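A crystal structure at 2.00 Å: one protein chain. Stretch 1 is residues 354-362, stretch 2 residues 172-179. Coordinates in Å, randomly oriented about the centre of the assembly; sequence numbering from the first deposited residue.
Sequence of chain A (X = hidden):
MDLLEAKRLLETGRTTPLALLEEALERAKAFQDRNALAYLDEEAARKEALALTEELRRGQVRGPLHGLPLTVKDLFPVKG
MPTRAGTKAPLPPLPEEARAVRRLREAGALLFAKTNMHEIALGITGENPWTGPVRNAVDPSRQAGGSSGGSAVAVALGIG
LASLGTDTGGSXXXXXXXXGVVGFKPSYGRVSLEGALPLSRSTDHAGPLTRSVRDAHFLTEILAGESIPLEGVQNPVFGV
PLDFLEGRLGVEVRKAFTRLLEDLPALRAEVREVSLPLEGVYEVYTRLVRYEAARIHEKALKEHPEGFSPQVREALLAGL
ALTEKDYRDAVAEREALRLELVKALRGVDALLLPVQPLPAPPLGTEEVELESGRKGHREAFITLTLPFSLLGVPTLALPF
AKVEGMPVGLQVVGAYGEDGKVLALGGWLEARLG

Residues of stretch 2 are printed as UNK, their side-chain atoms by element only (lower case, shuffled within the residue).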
# COMPACT_ATOMS: atom_id res chain seq x y z
N PRO A 354 -7.76 21.35 -1.63
CA PRO A 354 -9.01 21.55 -0.90
C PRO A 354 -9.62 20.20 -0.51
O PRO A 354 -9.36 19.18 -1.17
CB PRO A 354 -9.89 22.30 -1.89
CG PRO A 354 -8.90 23.07 -2.69
CD PRO A 354 -7.82 22.03 -2.94
N VAL A 355 -10.42 20.19 0.54
CA VAL A 355 -11.06 18.96 0.98
C VAL A 355 -12.43 18.85 0.31
O VAL A 355 -13.06 17.79 0.33
CB VAL A 355 -11.25 18.94 2.51
CG1 VAL A 355 -12.38 19.86 2.92
CG2 VAL A 355 -11.50 17.52 2.98
N GLN A 356 -12.87 19.96 -0.29
CA GLN A 356 -14.17 20.04 -0.97
C GLN A 356 -14.06 21.01 -2.15
O GLN A 356 -13.25 21.95 -2.13
CB GLN A 356 -15.22 20.55 0.03
CG GLN A 356 -14.83 21.91 0.62
CD GLN A 356 -15.58 22.25 1.88
OE1 GLN A 356 -16.75 22.65 1.85
NE2 GLN A 356 -14.92 22.07 3.01
N PRO A 357 -14.87 20.81 -3.20
CA PRO A 357 -14.83 21.70 -4.37
C PRO A 357 -15.72 22.92 -4.22
O PRO A 357 -15.57 23.91 -4.94
CB PRO A 357 -15.32 20.80 -5.49
CG PRO A 357 -16.39 19.99 -4.78
CD PRO A 357 -15.67 19.61 -3.49
N LEU A 358 -16.63 22.85 -3.25
CA LEU A 358 -17.59 23.91 -3.00
C LEU A 358 -18.01 23.92 -1.54
O LEU A 358 -17.79 22.95 -0.81
CB LEU A 358 -18.85 23.65 -3.84
CG LEU A 358 -18.75 23.53 -5.37
CD1 LEU A 358 -19.85 22.62 -5.88
CD2 LEU A 358 -18.84 24.91 -6.00
N PRO A 359 -18.62 25.02 -1.08
CA PRO A 359 -19.06 25.05 0.32
C PRO A 359 -20.23 24.08 0.41
O PRO A 359 -20.78 23.67 -0.62
CB PRO A 359 -19.49 26.51 0.52
CG PRO A 359 -19.95 26.91 -0.86
CD PRO A 359 -18.88 26.32 -1.74
N ALA A 360 -20.60 23.69 1.62
CA ALA A 360 -21.71 22.76 1.82
C ALA A 360 -22.94 23.26 1.06
O ALA A 360 -23.36 24.40 1.24
CB ALA A 360 -22.02 22.64 3.31
N PRO A 361 -23.52 22.41 0.20
CA PRO A 361 -24.70 22.80 -0.58
C PRO A 361 -26.03 22.57 0.14
O PRO A 361 -26.09 21.90 1.17
CB PRO A 361 -24.57 21.93 -1.82
CG PRO A 361 -24.04 20.66 -1.26
CD PRO A 361 -23.00 21.10 -0.23
N PRO A 362 -27.12 23.15 -0.39
CA PRO A 362 -28.44 22.99 0.22
C PRO A 362 -28.83 21.51 0.30
O PRO A 362 -28.41 20.69 -0.52
CB PRO A 362 -29.36 23.75 -0.74
CG PRO A 362 -28.48 24.86 -1.22
CD PRO A 362 -27.15 24.16 -1.46
N UNK A 172 -14.57 11.76 7.52
CA UNK A 172 -14.12 12.58 8.64
C UNK A 172 -13.77 13.96 8.08
O UNK A 172 -14.22 14.99 8.57
c UNK A 172 -13.29 10.91 10.34
c UNK A 172 -12.87 11.98 9.33
c UNK A 172 -12.16 9.99 10.81
c UNK A 172 -12.06 13.07 10.04
N UNK A 173 -12.96 13.97 7.02
CA UNK A 173 -12.52 15.21 6.40
C UNK A 173 -13.64 16.04 5.76
O UNK A 173 -13.68 17.26 5.91
n UNK A 173 -9.91 12.27 4.68
c UNK A 173 -10.19 14.30 6.05
n UNK A 173 -10.26 10.51 3.23
c UNK A 173 -11.42 14.89 5.38
c UNK A 173 -9.30 13.54 5.07
n UNK A 173 -8.83 12.22 2.64
c UNK A 173 -9.67 11.66 3.52
N UNK A 174 -14.56 15.39 5.06
CA UNK A 174 -15.66 16.10 4.41
C UNK A 174 -16.54 16.86 5.40
O UNK A 174 -16.77 18.06 5.24
c UNK A 174 -16.20 13.38 1.71
c UNK A 174 -17.77 15.83 3.02
c UNK A 174 -15.66 14.61 2.39
c UNK A 174 -16.52 15.12 3.56
N UNK A 175 -17.05 16.18 6.45
CA UNK A 175 -17.89 16.93 7.40
C UNK A 175 -17.10 18.00 8.15
O UNK A 175 -17.64 19.05 8.50
c UNK A 175 -18.46 15.83 8.31
c UNK A 175 -17.03 14.75 6.77
c UNK A 175 -17.44 14.74 8.23
N UNK A 176 -15.81 17.74 8.38
CA UNK A 176 -14.97 18.73 9.07
C UNK A 176 -14.92 19.98 8.19
O UNK A 176 -15.10 21.09 8.68
c UNK A 176 -13.56 18.18 9.28
N UNK A 177 -14.67 19.78 6.90
CA UNK A 177 -14.60 20.91 5.98
C UNK A 177 -15.91 21.68 5.94
O UNK A 177 -15.93 22.90 6.10
N UNK A 178 -17.01 20.96 5.73
CA UNK A 178 -18.35 21.52 5.65
C UNK A 178 -18.75 22.36 6.86
O UNK A 178 -19.43 23.39 6.72
c UNK A 178 -19.38 20.39 5.51
c UNK A 178 -19.95 18.89 1.52
c UNK A 178 -21.01 18.91 2.42
c UNK A 178 -18.71 19.38 1.90
c UNK A 178 -18.52 19.87 3.19
c UNK A 178 -20.81 19.41 3.71
c UNK A 178 -19.57 19.89 4.10
N UNK A 179 -18.36 21.91 8.04
CA UNK A 179 -18.73 22.59 9.28
C UNK A 179 -17.66 23.46 9.93
O UNK A 179 -17.89 24.06 10.98
c UNK A 179 -20.51 20.84 9.78
n UNK A 179 -20.38 19.60 9.33
c UNK A 179 -19.24 21.53 10.28
o UNK A 179 -21.60 21.43 9.79
O HOH W 1 -19.36 24.37 4.05

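Position 172 carries four side-chain carbons, forked at the first, with one arm two carbons long. They lie beyond reach of stretch 1. This is Ile172. Its backbone O accepts a hydrogen bond from N of position 176, at 3.2 Å.

Position 173 opens the helix. Its side chain has three carbons, a nitrogen, then a carbon bearing two more nitrogens, which is a guanidinium. CB lies 3.6 Å from Val355 CG2, but the end of the chain leads away from stretch 1. This is Arg173. Its guanidinium nitrogens are hydrogen-bonded elsewhere in the structure.

Position 174 again has four carbons, forked at the first, with one longer arm. The nearest approach to stretch 1 is by its backbone: N is 4.3 Å from Val355 CG2. This is Ile174.

Position 175 has three carbons that close a ring onto the backbone N. The CA-to-CB bond points away from stretch 1. This is Pro175.

Position 176 has a single side-chain carbon, directed sideways and making no contact with stretch 1. This is Ala176.

Position 177 has no side-chain atoms, so it is Gly177. Its bare backbone lets stretch 1 come close: Gly177 CA is 3.9 Å from Val355 CG1. An ideal CB would point toward stretch 1 and lie 2.6 Å from Val355 CG1, a clash. The side chain of Gln356 also packs here, though its amide is probably turned over in the model.

Position 178 has one carbon followed by a ring of six carbons, with no heteroatom. The CA-to-CB bond runs sideways, but the ring comes nearer to stretch 1. This is Phe178. Its CD2 is 3.5 Å from Ala360 CB, and its CE2 is 4.0 Å from Pro361 CD.

Position 179 has two carbons, the second carrying one oxygen and one nitrogen. It points away from stretch 1. The branching fits a carboxamide, and this is Asn179. Its ND2 donates to Pro175 O at 2.9 Å, a bond back into the helix.

The contact works mainly by packing. Val355 sits against the helix backbone near Arg173 and Gly177. Further along, Phe178 has the largest covered area of either stretch. Ala360 CA lies over one face of its ring, 4.0 Å from the centroid of the Phe178 ring, in a CH-pi contact. A water adds a polar link: it donates to Phe178 O at 2.8 Å and accepts from Ala360 N at 2.8 Å. This joins the two backbones beside the packed ring.

Stretch 2, residues 172-179: IRIPAGFN
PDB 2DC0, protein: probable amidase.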